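Local coordinates for protein probable N-glycosylase/DNA lyase (PDB 3N0U) that is probably an all-helical N-glycosylase/DNA lyase of the 8-oxoguanine DNA glycosylase family, in the helix-hairpin-helix superfamily, at residues Glu129-Val132 / Arg133-Gly137; Gly114-Lys117 / Asn118-Lys121; Lys18-Glu21 / Arg22-Glu25; Glu25-Lys28 / Pro29-Gln33. One frame throughout, in Å; residues are numbered along the deposited sequence.

All four contacts are local, each between neighbouring turns of the chain. Contacts 1 and 2 belong to consecutive helices, 124-134 and 116-121, which pack directly on each other. Contacts 3 and 4 follow one another on the long helix 13-44 and share Glu25. Their centres are about 11 Å apart, whereas those of contacts 1 and 3 are about 35 Å apart, on opposite sides of the chain's centre. Contacts 2 and 3 lie at the surface. Contacts 1 and 4 are partly buried. The chemistry differs too: contact 1 offers carbonyls to a sodium ion, contact 2 starts a short helix, contact 3 carries salt bridges, and contact 4 is shaped by a proline.

Contact 1: residues Glu129-Val132 / Arg133-Gly137; sequences EFLV and RNAKG. With NA (sodium ion), chain D.
Leu131 O receives two backbone N-H groups as helix 124-134 ends. The bond from Ala135 N to Leu131 O is 2.9 Å, and a longer, weak one comes from Asn134 N. The main bond of Asn134 N goes to Phe130 O, at 2.9 Å. Ala135 is the first residue to leave helical backbone angles, with psi at 124°. This turns its carbonyl to the sodium ion. Val132 O is 2.4 Å from the sodium and Ala135 O is 2.3 Å from it. Two waters and Ile138 O complete the five ligands seen.

Phe130 has CG anti to its backbone N (chi1 175°). The ring stands out from the helix, and the side chain of Asn134, one turn on, crosses over its face. Asn134 CB is 4.1 Å from the Phe130 centroid, a CH-pi contact. On the buried side, Leu131 CD2 meets Ala135 CB at 4.1 Å. Leu131 continues onto Ala143 and Phe146 of helix 140-148.

Helix 124-134, the turn after it and helix 140-148 are consistent with the helix-hairpin-helix motif, in which hairpin carbonyls can hold a metal ion. The protein ligands are all backbone oxygens, so the site depends on the path of the chain.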
loop_
_atom_site.group_PDB
_atom_site.type_symbol
_atom_site.label_atom_id
_atom_site.label_comp_id
_atom_site.label_asym_id
_atom_site.label_seq_id
_atom_site.Cartn_x
_atom_site.Cartn_y
_atom_site.Cartn_z
ATOM N N GLU A 129 -0.988 13.628 -0.465
ATOM C CA GLU A 129 -1.351 14.577 -1.516
ATOM C C GLU A 129 -0.144 14.823 -2.420
ATOM O O GLU A 129 -0.260 14.875 -3.639
ATOM C CB GLU A 129 -1.818 15.913 -0.922
ATOM C CG GLU A 129 -3.221 15.876 -0.341
ATOM C CD GLU A 129 -3.617 17.190 0.347
ATOM O OE1 GLU A 129 -2.858 18.179 0.255
ATOM O OE2 GLU A 129 -4.689 17.220 0.992
ATOM N N PHE A 130 1.015 14.992 -1.803
ATOM C CA PHE A 130 2.242 15.234 -2.557
ATOM C C PHE A 130 2.565 14.103 -3.508
ATOM O O PHE A 130 2.901 14.329 -4.654
ATOM C CB PHE A 130 3.427 15.449 -1.624
ATOM C CG PHE A 130 4.732 15.592 -2.356
ATOM C CD1 PHE A 130 5.504 14.479 -2.642
ATOM C CD2 PHE A 130 5.150 16.830 -2.808
ATOM C CE1 PHE A 130 6.693 14.603 -3.342
ATOM C CE2 PHE A 130 6.346 16.963 -3.510
ATOM C CZ PHE A 130 7.111 15.853 -3.778
ATOM N N LEU A 131 2.466 12.877 -3.019
ATOM C CA LEU A 131 2.811 11.725 -3.824
ATOM C C LEU A 131 1.812 11.530 -4.946
ATOM O O LEU A 131 2.191 11.174 -6.051
ATOM C CB LEU A 131 2.866 10.479 -2.943
ATOM C CG LEU A 131 4.039 10.433 -1.977
ATOM C CD1 LEU A 131 3.799 9.347 -0.947
ATOM C CD2 LEU A 131 5.381 10.236 -2.713
ATOM N N VAL A 132 0.533 11.729 -4.670
ATOM C CA VAL A 132 -0.461 11.644 -5.727
ATOM C C VAL A 132 -0.123 12.603 -6.859
ATOM O O VAL A 132 -0.178 12.242 -8.043
ATOM C CB VAL A 132 -1.866 11.944 -5.202
ATOM C CG1 VAL A 132 -2.850 12.048 -6.348
ATOM C CG2 VAL A 132 -2.312 10.845 -4.250
ATOM N N ARG A 133 0.242 13.828 -6.520
ATOM C CA ARG A 133 0.497 14.813 -7.560
ATOM C C ARG A 133 1.841 14.615 -8.271
ATOM O O ARG A 133 1.957 14.892 -9.473
ATOM C CB ARG A 133 0.428 16.235 -6.994
ATOM C CG ARG A 133 0.610 17.317 -8.069
ATOM C CD ARG A 133 0.462 18.709 -7.514
ATOM N NE ARG A 133 -0.807 18.859 -6.816
ATOM C CZ ARG A 133 -1.950 19.230 -7.389
ATOM N NH1 ARG A 133 -1.997 19.493 -8.692
ATOM N NH2 ARG A 133 -3.051 19.337 -6.654
ATOM N N ASN A 134 2.843 14.127 -7.540
ATOM C CA ASN A 134 4.227 14.218 -7.995
ATOM C C ASN A 134 4.931 12.906 -8.317
ATOM O O ASN A 134 5.925 12.897 -9.037
ATOM C CB ASN A 134 5.030 15.010 -6.967
ATOM C CG ASN A 134 4.606 16.448 -6.920
ATOM O OD1 ASN A 134 3.980 16.903 -5.959
ATOM N ND2 ASN A 134 4.931 17.178 -7.967
ATOM N N ALA A 135 4.433 11.804 -7.773
ATOM C CA ALA A 135 5.071 10.513 -8.019
ATOM C C ALA A 135 4.348 9.762 -9.113
ATOM O O ALA A 135 3.169 9.497 -8.992
ATOM C CB ALA A 135 5.094 9.685 -6.741
ATOM N N LYS A 136 5.062 9.382 -10.164
ATOM C CA LYS A 136 4.479 8.644 -11.284
ATOM C C LYS A 136 4.094 7.236 -10.875
ATOM O O LYS A 136 4.808 6.588 -10.121
ATOM C CB LYS A 136 5.505 8.583 -12.422
ATOM C CG LYS A 136 5.969 9.963 -12.881
ATOM C CD LYS A 136 4.792 10.767 -13.387
ATOM C CE LYS A 136 5.237 12.055 -14.051
ATOM N NZ LYS A 136 4.066 12.861 -14.489
ATOM N N GLY A 137 2.956 6.776 -11.383
ATOM C CA GLY A 137 2.451 5.461 -11.069
ATOM C C GLY A 137 1.912 5.329 -9.658
ATOM O O GLY A 137 1.665 4.215 -9.189
HETATM NA NA NA D . 1.036 10.401 -8.844
HETATM O O HOH W 1 1.705 12.120 -10.749
HETATM O O HOH W 2 -0.097 8.956 -10.570
#

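Contact 2: residues Gly114-Lys117 / Asn118-Lys121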
loop_
_atom_site.group_PDB
_atom_site.type_symbol
_atom_site.label_atom_id
_atom_site.label_comp_id
_atom_site.label_asym_id
_atom_site.label_seq_id
_atom_site.Cartn_x
_atom_site.Cartn_y
_atom_site.Cartn_z
ATOM N N GLY A 114 16.035 12.098 -1.861
ATOM C CA GLY A 114 16.389 13.275 -1.088
ATOM C C GLY A 114 15.206 13.893 -0.364
ATOM O O GLY A 114 15.392 14.695 0.571
ATOM N N LYS A 115 13.996 13.522 -0.782
ATOM C CA LYS A 115 12.770 14.108 -0.245
ATOM C C LYS A 115 11.939 13.108 0.560
ATOM O O LYS A 115 11.015 13.508 1.271
ATOM C CB LYS A 115 11.895 14.624 -1.399
ATOM C CG LYS A 115 12.479 15.796 -2.164
ATOM C CD LYS A 115 11.692 16.076 -3.433
ATOM C CE LYS A 115 11.942 17.495 -3.926
ATOM N NZ LYS A 115 13.382 17.869 -3.863
ATOM N N LEU A 116 12.252 11.813 0.460
ATOM C CA LEU A 116 11.359 10.784 1.015
ATOM C C LEU A 116 11.374 10.688 2.539
ATOM O O LEU A 116 10.335 10.443 3.129
ATOM C CB LEU A 116 11.649 9.402 0.401
ATOM C CG LEU A 116 11.386 9.329 -1.096
ATOM C CD1 LEU A 116 11.779 7.965 -1.653
ATOM C CD2 LEU A 116 9.912 9.609 -1.386
ATOM N N LYS A 117 12.534 10.876 3.175
ATOM C CA LYS A 117 12.599 10.783 4.637
ATOM C C LYS A 117 11.690 11.841 5.256
ATOM O O LYS A 117 10.935 11.568 6.187
ATOM C CB LYS A 117 14.033 10.941 5.163
ATOM C CG LYS A 117 14.918 9.729 4.868
ATOM C CD LYS A 117 16.302 9.845 5.488
ATOM C CE LYS A 117 16.263 9.676 6.993
ATOM N NZ LYS A 117 17.627 9.781 7.584
ATOM N N ASN A 118 11.744 13.054 4.723
ATOM C CA ASN A 118 10.897 14.107 5.237
ATOM C C ASN A 118 9.415 13.792 4.976
ATOM O O ASN A 118 8.582 13.994 5.845
ATOM C CB ASN A 118 11.298 15.447 4.633
ATOM C CG ASN A 118 10.539 16.604 5.242
ATOM O OD1 ASN A 118 9.368 16.812 4.944
ATOM N ND2 ASN A 118 11.202 17.362 6.104
ATOM N N LEU A 119 9.091 13.257 3.798
ATOM C CA LEU A 119 7.699 12.937 3.479
ATOM C C LEU A 119 7.152 11.918 4.456
ATOM O O LEU A 119 6.015 12.020 4.904
ATOM C CB LEU A 119 7.551 12.378 2.057
ATOM C CG LEU A 119 7.487 13.368 0.908
ATOM C CD1 LEU A 119 7.666 12.622 -0.402
ATOM C CD2 LEU A 119 6.181 14.135 0.926
ATOM N N VAL A 120 7.946 10.904 4.757
ATOM C CA VAL A 120 7.456 9.813 5.583
ATOM C C VAL A 120 7.230 10.269 7.028
ATOM O O VAL A 120 6.400 9.708 7.748
ATOM C CB VAL A 120 8.392 8.596 5.483
ATOM C CG1 VAL A 120 8.068 7.588 6.555
ATOM C CG2 VAL A 120 8.263 8.011 4.080
ATOM N N LYS A 121 7.918 11.334 7.425
ATOM C CA LYS A 121 7.808 11.860 8.778
ATOM C C LYS A 121 6.774 12.978 8.873
ATOM O O LYS A 121 6.422 13.418 9.975
ATOM C CB LYS A 121 9.169 12.396 9.238
ATOM C CG LYS A 121 10.222 11.321 9.440
ATOM C CD LYS A 121 9.956 10.525 10.701
ATOM C CE LYS A 121 11.071 9.525 10.969
ATOM N NZ LYS A 121 10.926 8.880 12.303
HETATM O O HOH W 3 14.061 13.964 3.147
#
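Leu116 and Leu119 meet through their methyl ends, CD2 of Leu116 lying 3.9 Å from CD1 of Leu119. The two side chains cross at a slant. Both have CG beside the backbone N and anti to the carbonyl carbon (chi1 -64° and -82°), which sends both branches back toward the start of the helix. Leu119 also rests on the preceding turn: its CG is 3.5 Å from Lys115 O. The same oxygen accepts a bond from Leu119 N at 3.2 Å, in the carbonyl plane. Val120 repeats the pattern one residue on. Its N gives a 2.9 Å bond to Leu116 O, and its CG2 comes within 3.3 Å of that oxygen.

Further out, water 3 joins the two ends of the first turn. It donates to Gly114 O at 3.0 Å and accepts from Asn118 N at 2.9 Å. The carboxylate of Glu47 takes hydrogen bonds from the N atoms of Leu116 and Lys117. Leu116 packs on Leu50 and Phe51 of helix 47-59, while Leu119 reaches Phe130 and Leu131 of helix 124-134.

The arrangement is that of a short amphipathic helix in an all-helical domain: leucines and a valine face neighbouring helices, and lysines and Asn118 lie outside.

Contact 3: residues Lys18-Glu21 / Arg22-Glu25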
loop_
_atom_site.group_PDB
_atom_site.type_symbol
_atom_site.label_atom_id
_atom_site.label_comp_id
_atom_site.label_asym_id
_atom_site.label_seq_id
_atom_site.Cartn_x
_atom_site.Cartn_y
_atom_site.Cartn_z
ATOM N N LYS A 18 -17.651 -9.748 13.102
ATOM C CA LYS A 18 -17.581 -11.025 13.799
ATOM C C LYS A 18 -16.559 -11.945 13.159
ATOM O O LYS A 18 -15.804 -12.623 13.862
ATOM C CB LYS A 18 -18.948 -11.704 13.845
ATOM C CG LYS A 18 -19.910 -11.011 14.805
ATOM C CD LYS A 18 -21.326 -11.552 14.709
ATOM C CE LYS A 18 -21.375 -13.037 15.001
ATOM N NZ LYS A 18 -22.776 -13.540 15.010
ATOM N N GLU A 19 -16.505 -11.960 11.830
ATOM C CA GLU A 19 -15.544 -12.814 11.157
ATOM C C GLU A 19 -14.128 -12.336 11.429
ATOM O O GLU A 19 -13.233 -13.156 11.635
ATOM C CB GLU A 19 -15.787 -12.853 9.661
ATOM C CG GLU A 19 -14.729 -13.677 8.913
ATOM C CD GLU A 19 -14.562 -15.128 9.436
ATOM O OE1 GLU A 19 -15.533 -15.722 9.973
ATOM O OE2 GLU A 19 -13.445 -15.676 9.299
ATOM N N LEU A 20 -13.927 -11.024 11.451
ATOM C CA LEU A 20 -12.619 -10.488 11.765
ATOM C C LEU A 20 -12.231 -10.844 13.193
ATOM O O LEU A 20 -11.074 -11.161 13.458
ATOM C CB LEU A 20 -12.574 -8.976 11.582
ATOM C CG LEU A 20 -12.557 -8.472 10.141
ATOM C CD1 LEU A 20 -12.979 -7.013 10.096
ATOM C CD2 LEU A 20 -11.167 -8.653 9.516
ATOM N N GLU A 21 -13.173 -10.789 14.120
ATOM C CA GLU A 21 -12.859 -11.175 15.482
ATOM C C GLU A 21 -12.454 -12.635 15.585
ATOM O O GLU A 21 -11.621 -12.971 16.402
ATOM C CB GLU A 21 -14.007 -10.884 16.438
ATOM C CG GLU A 21 -14.372 -9.401 16.557
ATOM C CD GLU A 21 -13.371 -8.539 17.297
ATOM O OE1 GLU A 21 -12.237 -8.984 17.543
ATOM O OE2 GLU A 21 -13.724 -7.376 17.619
ATOM N N ARG A 22 -13.016 -13.497 14.736
ATOM C CA ARG A 22 -12.665 -14.906 14.796
ATOM C C ARG A 22 -11.248 -15.191 14.310
ATOM O O ARG A 22 -10.647 -16.190 14.725
ATOM C CB ARG A 22 -13.633 -15.754 13.977
ATOM C CG ARG A 22 -15.056 -15.809 14.496
ATOM C CD ARG A 22 -15.897 -16.702 13.587
ATOM N NE ARG A 22 -17.323 -16.590 13.873
ATOM C CZ ARG A 22 -18.205 -15.952 13.102
ATOM N NH1 ARG A 22 -17.823 -15.376 11.968
ATOM N NH2 ARG A 22 -19.483 -15.908 13.463
ATOM N N ILE A 23 -10.708 -14.338 13.440
ATOM C CA ILE A 23 -9.333 -14.546 12.969
ATOM C C ILE A 23 -8.336 -13.676 13.695
ATOM O O ILE A 23 -7.137 -13.793 13.470
ATOM C CB ILE A 23 -9.162 -14.379 11.424
ATOM C CG1 ILE A 23 -9.618 -13.020 10.910
ATOM C CG2 ILE A 23 -9.923 -15.488 10.681
ATOM C CD1 ILE A 23 -8.695 -11.864 11.210
ATOM N N ARG A 24 -8.816 -12.810 14.577
ATOM C CA ARG A 24 -7.947 -11.800 15.165
ATOM C C ARG A 24 -6.775 -12.388 15.929
ATOM O O ARG A 24 -5.634 -11.972 15.751
ATOM C CB ARG A 24 -8.755 -10.889 16.075
ATOM C CG ARG A 24 -7.999 -9.661 16.524
ATOM C CD ARG A 24 -8.899 -8.828 17.448
ATOM N NE ARG A 24 -8.414 -7.455 17.570
ATOM C CZ ARG A 24 -9.191 -6.397 17.713
ATOM N NH1 ARG A 24 -8.630 -5.207 17.791
ATOM N NH2 ARG A 24 -10.525 -6.522 17.806
ATOM N N GLU A 25 -7.039 -13.380 16.769
ATOM C CA GLU A 25 -5.991 -13.896 17.642
ATOM C C GLU A 25 -4.893 -14.534 16.813
ATOM O O GLU A 25 -3.719 -14.332 17.071
ATOM C CB GLU A 25 -6.572 -14.926 18.601
ATOM C CG GLU A 25 -5.553 -15.543 19.535
ATOM C CD GLU A 25 -6.140 -16.684 20.358
ATOM O OE1 GLU A 25 -5.455 -17.720 20.528
ATOM O OE2 GLU A 25 -7.293 -16.547 20.831
HETATM O O HOH W 4 -9.673 -14.560 17.446
#
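Arg22 reaches back across the helix to Glu19. NH1 of Arg22 donates to OE1 of Glu19 at 3.1 Å in a salt bridge. The approach is on the anti side of the carboxylate, and the two flat groups are 38° apart. Arg22 has an extended chain from CG to NE, which runs back past Lys18 O and carries the guanidinium to the turn before. CE of Lys18 comes within 3.8 Å of NH2 of Arg22. Lys18 NZ and Arg22 NH2 are like charges 4.3 Å apart, a repulsion that the carboxylate of Glu19 may partly offset. The backbone N of Arg22 gives a 3.0 Å bond to Lys18 O.

The N of Ile23 makes weak bonds to Glu19 O and Leu20 O. Its CG1 stands between the backbone N and the carbonyl carbon (chi1 57°), which brings CD1 to 3.3 Å from Leu20 O. In this all-helical fold the long N-terminal helix 13-44 lays one face on the C-terminal helix 202-214. Leu20 packs there on Phe205, and Ile23 on Tyr211 and Leu212.

Arg24 lies beside Glu21, both chains pointing the same way. NH2 of Arg24 donates to OE1 of Glu21 at 3.0 Å with an N-H...O angle of 165°, in a salt bridge. The oxygen lies in the guanidinium plane and is met on its syn side. The same guanidinium also bonds Phe198 O and Glu200, and makes a cation-pi contact with Phe198.

Glu25 N does not reach Glu21 O, which is 4.6 Å away. Instead it donates to water 4, which is inserted between the two turns.

Contact 4: residues Glu25-Lys28 / Pro29-Gln33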
loop_
_atom_site.group_PDB
_atom_site.type_symbol
_atom_site.label_atom_id
_atom_site.label_comp_id
_atom_site.label_asym_id
_atom_site.label_seq_id
_atom_site.Cartn_x
_atom_site.Cartn_y
_atom_site.Cartn_z
ATOM N N GLU A 25 -7.039 -13.380 16.769
ATOM C CA GLU A 25 -5.991 -13.896 17.642
ATOM C C GLU A 25 -4.893 -14.534 16.813
ATOM O O GLU A 25 -3.719 -14.332 17.071
ATOM C CB GLU A 25 -6.572 -14.926 18.601
ATOM C CG GLU A 25 -5.553 -15.543 19.535
ATOM C CD GLU A 25 -6.140 -16.684 20.358
ATOM O OE1 GLU A 25 -5.455 -17.720 20.528
ATOM O OE2 GLU A 25 -7.293 -16.547 20.831
ATOM N N GLU A 26 -5.282 -15.295 15.806
ATOM C CA GLU A 26 -4.289 -15.997 15.011
ATOM C C GLU A 26 -3.519 -15.074 14.081
ATOM O O GLU A 26 -2.361 -15.345 13.752
ATOM C CB GLU A 26 -4.920 -17.169 14.237
ATOM C CG GLU A 26 -5.804 -16.814 13.073
ATOM C CD GLU A 26 -6.627 -18.011 12.617
ATOM O OE1 GLU A 26 -6.708 -18.266 11.397
ATOM O OE2 GLU A 26 -7.212 -18.674 13.483
ATOM N N ALA A 27 -4.175 -14.014 13.620
ATOM C CA ALA A 27 -3.562 -13.100 12.677
ATOM C C ALA A 27 -2.672 -12.102 13.386
ATOM O O ALA A 27 -1.724 -11.593 12.799
ATOM C CB ALA A 27 -4.617 -12.382 11.846
ATOM N N LYS A 28 -2.969 -11.818 14.647
ATOM C CA LYS A 28 -2.300 -10.712 15.330
ATOM C C LYS A 28 -0.773 -10.795 15.326
ATOM O O LYS A 28 -0.102 -9.798 15.064
ATOM C CB LYS A 28 -2.836 -10.552 16.743
ATOM C CG LYS A 28 -2.148 -9.450 17.509
ATOM C CD LYS A 28 -2.780 -9.221 18.856
ATOM C CE LYS A 28 -2.166 -7.989 19.533
ATOM N NZ LYS A 28 -2.819 -7.705 20.837
ATOM N N PRO A 29 -0.198 -11.969 15.598
ATOM C CA PRO A 29 1.280 -11.993 15.589
ATOM C C PRO A 29 1.858 -11.661 14.222
ATOM O O PRO A 29 2.911 -11.010 14.123
ATOM C CB PRO A 29 1.639 -13.429 16.003
ATOM C CG PRO A 29 0.365 -14.049 16.471
ATOM C CD PRO A 29 -0.791 -13.270 15.950
ATOM N N LEU A 30 1.193 -12.098 13.164
ATOM C CA LEU A 30 1.661 -11.773 11.820
ATOM C C LEU A 30 1.514 -10.289 11.524
ATOM O O LEU A 30 2.390 -9.680 10.925
ATOM C CB LEU A 30 0.886 -12.581 10.778
ATOM C CG LEU A 30 1.054 -14.099 10.833
ATOM C CD1 LEU A 30 0.244 -14.717 9.713
ATOM C CD2 LEU A 30 2.522 -14.489 10.707
ATOM N N VAL A 31 0.382 -9.717 11.895
ATOM C CA VAL A 31 0.148 -8.293 11.704
ATOM C C VAL A 31 1.183 -7.477 12.476
ATOM O O VAL A 31 1.763 -6.540 11.935
ATOM C CB VAL A 31 -1.281 -7.926 12.131
ATOM C CG1 VAL A 31 -1.503 -6.419 12.116
ATOM C CG2 VAL A 31 -2.294 -8.615 11.227
ATOM N N GLU A 32 1.427 -7.844 13.731
ATOM C CA GLU A 32 2.344 -7.067 14.551
ATOM C C GLU A 32 3.765 -7.190 14.035
ATOM O O GLU A 32 4.496 -6.220 13.999
ATOM C CB GLU A 32 2.258 -7.481 16.022
ATOM C CG GLU A 32 0.951 -7.096 16.675
ATOM C CD GLU A 32 0.817 -5.595 16.850
ATOM O OE1 GLU A 32 1.820 -4.958 17.274
ATOM O OE2 GLU A 32 -0.270 -5.048 16.557
ATOM N N GLN A 33 4.161 -8.374 13.602
ATOM C CA GLN A 33 5.518 -8.548 13.099
ATOM C C GLN A 33 5.696 -7.776 11.803
ATOM O O GLN A 33 6.734 -7.144 11.574
ATOM C CB GLN A 33 5.830 -10.027 12.901
ATOM C CG GLN A 33 6.164 -10.707 14.222
ATOM C CD GLN A 33 5.825 -12.184 14.236
ATOM O OE1 GLN A 33 5.965 -12.876 13.224
ATOM N NE2 GLN A 33 5.364 -12.674 15.384
#
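Helix 13-44 is kinked at Pro29 and Leu30, whose N atoms make no bond to the turn before; Pro29 N has no hydrogen to give to Glu25 O. In place of that bond, CD of the Pro29 ring stands 3.3 Å from Glu25 O. The same CD is 3.4 Å from Glu26 O. Regular bonding resumes beyond the kink. Val31 N donates to Ala27 O at 3.0 Å, and Glu32 N donates to Lys28 O at 2.8 Å. Both bonds are nearly straight, with N-H...O angles of 168° and 164°.

Among the side chains, Lys28 and Glu32 lie side by side and point the same way. Their CG atoms are 4.0 Å apart. Glu32 is folded at chi2 (-69°), with CG 3.3 Å from Lys28 O. The charged ends do not meet: Lys28 NZ is 5.6 Å from Glu32 OE2. That oxygen forms a salt bridge with Lys204 instead.

On the inner side, Ala27 CB and Val31 CG2 make a loose apolar contact. Both residues face helix 202-214, Ala27 on Tyr211 and Val31 on Leu207 and Tyr208.

Two successive bonds to the turn before are missing, and the pattern is regular again from Val31. The helix can therefore bend and still continue, while Glu26 and Glu32 have partners on helix 202-214, in the hydroxyl of Tyr211 and in Lys204.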